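Side-chain contacts in glycosyl hydrolase family 62 protein (Coprinopsis cinerea, PDB 5B6T), which probably removes arabinofuranose side groups from arabinoxylan, as an alpha-L-arabinofuranosidase of glycoside hydrolase family 62: residues F41-K46 / Y50-I55; K190-E195 / D240-P245. All coordinates share one frame; numbering follows the deposited sequence.

Interaction 1: residues F41-K46 / Y50-I55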
loop_
_atom_site.group_PDB
_atom_site.type_symbol
_atom_site.label_atom_id
_atom_site.label_comp_id
_atom_site.label_asym_id
_atom_site.label_seq_id
_atom_site.Cartn_x
_atom_site.Cartn_y
_atom_site.Cartn_z
ATOM N N PHE A 41 -6.091 6.131 -4.780
ATOM C CA PHE A 41 -7.131 5.511 -3.952
ATOM C C PHE A 41 -6.631 5.460 -2.539
ATOM O O PHE A 41 -5.465 5.167 -2.318
ATOM C CB PHE A 41 -7.423 4.088 -4.457
ATOM C CG PHE A 41 -7.963 4.054 -5.849
ATOM C CD1 PHE A 41 -7.142 4.231 -6.949
ATOM C CD2 PHE A 41 -9.327 3.888 -6.053
ATOM C CE1 PHE A 41 -7.673 4.263 -8.234
ATOM C CE2 PHE A 41 -9.841 3.868 -7.330
ATOM C CZ PHE A 41 -9.014 4.034 -8.416
ATOM N N ALA A 42 -7.498 5.773 -1.566
ATOM C CA ALA A 42 -7.064 5.823 -0.182
ATOM C C ALA A 42 -8.184 5.361 0.720
ATOM O O ALA A 42 -9.359 5.407 0.319
ATOM C CB ALA A 42 -6.647 7.255 0.169
ATOM N N SER A 43 -7.808 4.926 1.928
ATOM C CA SER A 43 -8.792 4.706 2.995
ATOM C C SER A 43 -9.239 6.028 3.592
ATOM O O SER A 43 -8.432 6.902 3.851
ATOM C CB SER A 43 -8.208 3.876 4.142
ATOM O OG SER A 43 -7.640 2.691 3.649
ATOM N N THR A 44 -10.543 6.162 3.836
ATOM C CA THR A 44 -11.041 7.170 4.779
ATOM C C THR A 44 -11.126 6.529 6.161
ATOM O O THR A 44 -11.619 5.395 6.281
ATOM C CB THR A 44 -12.414 7.720 4.354
ATOM O OG1 THR A 44 -13.419 6.679 4.347
ATOM C CG2 THR A 44 -12.346 8.309 2.968
ATOM N N ALA A 45 -10.651 7.231 7.189
ATOM C CA ALA A 45 -10.593 6.691 8.525
ATOM C C ALA A 45 -11.155 7.638 9.553
ATOM O O ALA A 45 -10.802 8.847 9.596
ATOM C CB ALA A 45 -9.171 6.335 8.908
ATOM N N LYS A 46 -12.001 7.074 10.414
ATOM C CA LYS A 46 -12.508 7.765 11.591
ATOM C C LYS A 46 -12.920 6.723 12.632
ATOM O O LYS A 46 -12.964 5.542 12.329
ATOM C CB LYS A 46 -13.689 8.683 11.229
ATOM C CG LYS A 46 -14.768 8.031 10.376
ATOM C CD LYS A 46 -15.895 9.004 10.089
ATOM C CE LYS A 46 -16.887 8.392 9.124
ATOM N NZ LYS A 46 -18.098 9.237 8.933
ATOM N N TYR A 50 -14.244 2.771 8.277
ATOM C CA TYR A 50 -13.381 2.903 7.118
ATOM C C TYR A 50 -14.155 2.682 5.855
ATOM O O TYR A 50 -14.985 1.782 5.770
ATOM C CB TYR A 50 -12.288 1.851 7.162
ATOM C CG TYR A 50 -11.191 2.158 8.148
ATOM C CD1 TYR A 50 -11.371 1.980 9.507
ATOM C CD2 TYR A 50 -9.961 2.598 7.703
ATOM C CE1 TYR A 50 -10.361 2.285 10.411
ATOM C CE2 TYR A 50 -8.949 2.883 8.571
ATOM C CZ TYR A 50 -9.135 2.736 9.933
ATOM O OH TYR A 50 -8.074 3.038 10.777
ATOM N N ASN A 51 -13.837 3.476 4.833
ATOM C CA ASN A 51 -14.288 3.194 3.462
ATOM C C ASN A 51 -13.163 3.718 2.529
ATOM O O ASN A 51 -12.032 3.910 2.967
ATOM C CB ASN A 51 -15.710 3.762 3.215
ATOM C CG ASN A 51 -16.493 3.028 2.104
ATOM O OD1 ASN A 51 -17.371 2.180 2.364
ATOM N ND2 ASN A 51 -16.272 3.425 0.885
ATOM N N LEU A 52 -13.464 3.924 1.267
ATOM C CA LEU A 52 -12.450 4.223 0.264
ATOM C C LEU A 52 -12.842 5.455 -0.526
ATOM O O LEU A 52 -14.017 5.698 -0.789
ATOM C CB LEU A 52 -12.301 3.042 -0.710
ATOM C CG LEU A 52 -11.827 1.705 -0.122
ATOM C CD1 LEU A 52 -11.864 0.578 -1.157
ATOM C CD2 LEU A 52 -10.417 1.796 0.442
ATOM N N VAL A 53 -11.816 6.189 -0.934
ATOM C CA VAL A 53 -11.999 7.392 -1.747
ATOM C C VAL A 53 -11.034 7.371 -2.950
ATOM O O VAL A 53 -9.909 6.848 -2.857
ATOM C CB VAL A 53 -11.832 8.644 -0.867
ATOM C CG1 VAL A 53 -10.423 8.773 -0.338
ATOM C CG2 VAL A 53 -12.300 9.897 -1.603
ATOM N N TYR A 54 -11.506 7.948 -4.063
ATOM C CA TYR A 54 -10.759 8.122 -5.284
ATOM C C TYR A 54 -10.494 9.616 -5.463
ATOM O O TYR A 54 -11.400 10.459 -5.266
ATOM C CB TYR A 54 -11.548 7.585 -6.474
ATOM C CG TYR A 54 -11.014 7.963 -7.826
ATOM C CD1 TYR A 54 -9.846 7.380 -8.316
ATOM C CD2 TYR A 54 -11.689 8.860 -8.665
ATOM C CE1 TYR A 54 -9.343 7.709 -9.561
ATOM C CE2 TYR A 54 -11.176 9.197 -9.907
ATOM C CZ TYR A 54 -10.016 8.606 -10.370
ATOM O OH TYR A 54 -9.518 8.933 -11.619
ATOM N N ILE A 55 -9.232 9.931 -5.765
ATOM C CA ILE A 55 -8.753 11.296 -5.890
ATOM C C ILE A 55 -7.934 11.383 -7.168
ATOM O O ILE A 55 -7.086 10.540 -7.386
ATOM C CB ILE A 55 -7.859 11.672 -4.689
ATOM C CG1 ILE A 55 -8.515 11.263 -3.349
ATOM C CG2 ILE A 55 -7.522 13.166 -4.727
ATOM C CD1 ILE A 55 -7.593 11.403 -2.136
#
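The rings of F41 and Y54 meet obliquely, their planes 47° apart, with Y54 CD1 above the rim of one F41 face and 3.4 Å from F41 CZ. Farther along this side of the sheet, A45 CB rests against the Y50 ring, 3.5 Å from Y50 CE2, while S43 CB approaches the edge of that ring. L52 CD2 lies near the A42 carbonyl oxygen. The other side carries A42, T44, N51 and V53. There the T44 and V53 side chains cross at about a right angle, with T44 CG2 3.9 Å from V53 CG1. T44 OG1 sits between its own backbone N and carbonyl carbon (chi1 63°), and from there takes a weak second bond from N51 N at 3.3 Å; the same N-H also bonds to T44 O. A42 and V53 are joined by two straighter backbone bonds, V53 N to A42 O measuring 2.9 Å. This is an antiparallel beta hairpin within a blade of the five-bladed propeller of GH62 enzymes. Backbone bonds of the A42-V53 and T44-N51 pairs thus fix the strand register, while three hydroxyls tie the hairpin to its surroundings: S43 OG to D28, Y50 OH to N300, Y54 OH to H39.

Interaction 2: residues K190-E195 / D240-P245; sequences KNRLFE and DQESNP
R192 reaches Q241 through one direct bond, NH2 to OE1 at 3.1 Å with an N-H...O angle of 157°. NH2 stands above the carbonyl plane of the Q241 amide, whose own plane is turned 34° from the guanidinium. Three waters extend the grip. One takes a bond from R192 NH1 at 2.8 Å and from E242 N, and gives one to Q241 OE1; a second joins R192 NH1 to E242 OE2, to which it donates at 2.6 Å, while E242 OE1 is hydrogen-bonded to S217 OG; a third accepts from Q241 NE2 at 3.0 Å and, weakly, from R192 NH2. With an alanine here instead of R192, Q241 OE1 would probably lose its charged donor and these waters would be freer to shift. The contact links a connection between two propeller blades, which includes a short 3-10 segment starting at K190, to a type I beta turn, Q241 to N244, closed by N244 N to Q241 O at 2.9 Å. The arginine chain bends at both chi2 and chi3 on its way to the turn, and packs on W222, which E242 also touches. Q241 NE2 in turn bonds weakly to D240 OD1, while D240 OD2 forms a salt bridge with R224, whose other terminal nitrogen holds the R192 carbonyl oxygen.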
loop_
_atom_site.group_PDB
_atom_site.type_symbol
_atom_site.label_atom_id
_atom_site.label_comp_id
_atom_site.label_asym_id
_atom_site.label_seq_id
_atom_site.Cartn_x
_atom_site.Cartn_y
_atom_site.Cartn_z
ATOM N N LYS A 190 6.198 -8.980 16.552
ATOM C CA LYS A 190 5.259 -8.452 15.566
ATOM C C LYS A 190 5.581 -7.024 15.139
ATOM O O LYS A 190 5.302 -6.650 13.987
ATOM C CB LYS A 190 3.817 -8.547 16.064
ATOM C CG LYS A 190 3.527 -7.662 17.257
ATOM C CD LYS A 190 2.102 -7.883 17.787
ATOM C CE LYS A 190 1.759 -6.898 18.890
ATOM N NZ LYS A 190 0.345 -7.055 19.350
ATOM N N ASN A 191 6.180 -6.232 16.009
ATOM C CA ASN A 191 6.503 -4.849 15.656
ATOM C C ASN A 191 7.548 -4.761 14.541
ATOM O O ASN A 191 7.575 -3.786 13.837
ATOM C CB ASN A 191 6.988 -4.092 16.884
ATOM C CG ASN A 191 5.843 -3.658 17.798
ATOM O OD1 ASN A 191 4.687 -3.953 17.560
ATOM N ND2 ASN A 191 6.187 -2.918 18.836
ATOM N N ARG A 192 8.386 -5.774 14.389
ATOM C CA ARG A 192 9.420 -5.777 13.357
ATOM C C ARG A 192 8.863 -6.073 11.965
ATOM O O ARG A 192 9.499 -5.741 10.964
ATOM C CB ARG A 192 10.510 -6.797 13.675
ATOM C CG ARG A 192 11.327 -6.488 14.907
ATOM C CD ARG A 192 12.310 -5.372 14.651
ATOM N NE ARG A 192 13.405 -5.793 13.777
ATOM C CZ ARG A 192 14.432 -5.034 13.371
ATOM N NH1 ARG A 192 14.540 -3.740 13.708
ATOM N NH2 ARG A 192 15.341 -5.600 12.585
ATOM N N LEU A 193 7.670 -6.662 11.893
ATOM C CA LEU A 193 7.080 -7.061 10.605
ATOM C C LEU A 193 5.572 -6.927 10.747
ATOM O O LEU A 193 4.826 -7.906 10.861
ATOM C CB LEU A 193 7.513 -8.480 10.256
ATOM C CG LEU A 193 7.295 -8.906 8.805
ATOM C CD1 LEU A 193 8.328 -8.274 7.888
ATOM C CD2 LEU A 193 7.316 -10.423 8.672
ATOM N N PHE A 194 5.124 -5.674 10.777
ATOM C CA PHE A 194 3.798 -5.384 11.319
ATOM C C PHE A 194 2.678 -5.417 10.294
ATOM O O PHE A 194 1.741 -6.197 10.430
ATOM C CB PHE A 194 3.810 -4.075 12.098
ATOM C CG PHE A 194 2.575 -3.875 12.931
ATOM C CD1 PHE A 194 2.291 -4.732 13.986
ATOM C CD2 PHE A 194 1.711 -2.842 12.673
ATOM C CE1 PHE A 194 1.135 -4.559 14.737
ATOM C CE2 PHE A 194 0.569 -2.653 13.435
ATOM C CZ PHE A 194 0.272 -3.517 14.458
ATOM N N GLU A 195 2.741 -4.582 9.268
ATOM C CA GLU A 195 1.683 -4.602 8.244
ATOM C C GLU A 195 2.166 -3.866 6.995
ATOM O O GLU A 195 3.361 -3.549 6.888
ATOM C CB GLU A 195 0.410 -3.960 8.808
ATOM C CG GLU A 195 0.572 -2.502 9.230
ATOM C CD GLU A 195 -0.569 -1.932 10.050
ATOM O OE1 GLU A 195 -1.581 -2.582 10.327
ATOM O OE2 GLU A 195 -0.503 -0.741 10.448
ATOM N N ASP A 240 17.045 -2.778 6.050
ATOM C CA ASP A 240 16.019 -3.384 6.947
ATOM C C ASP A 240 16.302 -3.160 8.431
ATOM O O ASP A 240 15.738 -3.843 9.286
ATOM C CB ASP A 240 15.846 -4.875 6.638
ATOM C CG ASP A 240 16.887 -5.734 7.320
ATOM O OD1 ASP A 240 18.058 -5.280 7.364
ATOM O OD2 ASP A 240 16.527 -6.834 7.801
ATOM N N GLN A 241 17.144 -2.167 8.745
ATOM C CA GLN A 241 17.488 -1.890 10.131
ATOM C C GLN A 241 17.221 -0.439 10.472
ATOM O O GLN A 241 17.190 0.430 9.597
ATOM C CB GLN A 241 18.954 -2.266 10.387
ATOM C CG GLN A 241 19.279 -3.734 10.110
ATOM C CD GLN A 241 18.534 -4.702 11.021
ATOM O OE1 GLN A 241 18.181 -4.366 12.170
ATOM N NE2 GLN A 241 18.238 -5.893 10.503
ATOM N N GLU A 242 17.003 -0.163 11.746
ATOM C CA GLU A 242 16.769 1.224 12.159
ATOM C C GLU A 242 17.893 2.171 11.704
ATOM O O GLU A 242 17.629 3.308 11.290
ATOM C CB GLU A 242 16.505 1.340 13.653
ATOM C CG GLU A 242 15.187 0.689 14.035
ATOM C CD GLU A 242 14.761 0.917 15.463
ATOM O OE1 GLU A 242 15.471 1.623 16.221
ATOM O OE2 GLU A 242 13.657 0.427 15.802
ATOM N N SER A 243 19.129 1.673 11.727
ATOM C CA SER A 243 20.307 2.451 11.266
ATOM C C SER A 243 20.567 2.426 9.746
ATOM O O SER A 243 21.456 3.135 9.226
ATOM C CB SER A 243 21.551 1.960 12.013
ATOM O OG SER A 243 21.773 0.609 11.720
ATOM N N ASN A 244 19.823 1.579 9.040
ATOM C CA ASN A 244 19.854 1.532 7.590
ATOM C C ASN A 244 18.455 1.158 7.076
ATOM O O ASN A 244 18.211 0.030 6.664
ATOM C CB ASN A 244 20.927 0.606 7.040
ATOM C CG ASN A 244 20.987 0.667 5.540
ATOM O OD1 ASN A 244 20.881 1.756 4.952
ATOM N ND2 ASN A 244 21.133 -0.490 4.895
ATOM N N PRO A 245 17.526 2.117 7.140
ATOM C CA PRO A 245 16.113 1.791 6.903
ATOM C C PRO A 245 15.726 2.015 5.446
ATOM O O PRO A 245 16.406 2.746 4.734
ATOM C CB PRO A 245 15.399 2.786 7.802
ATOM C CG PRO A 245 16.273 4.006 7.771
ATOM C CD PRO A 245 17.676 3.458 7.742
HETATM O O HOH W 1 17.020 -2.349 13.517
HETATM O O HOH W 2 12.940 -2.113 15.621
HETATM O O HOH W 3 16.926 -8.184 11.862
#

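In the fold
Interaction 1 is buried and local, joining neighbouring strands of one hairpin, 37-46 and 49-57, in a single sheet. Interaction 2 is only partly buried and spans two loops far apart in sequence: one leads from strand 182-186 to strand 195-202, the other from strand 236-237 to strand 252-254. They share no elements, lie on opposite sides of the chain's centre, and have centres about 26 Å apart. Their chemistry follows their place. Within the sheet, direct backbone bonds and close apolar contacts dominate; between the loops, one arginine with its waters does the work. Interaction 1 also borders the lead-binding region, the Y50 side chain lying about 6 Å from the bound lead ion.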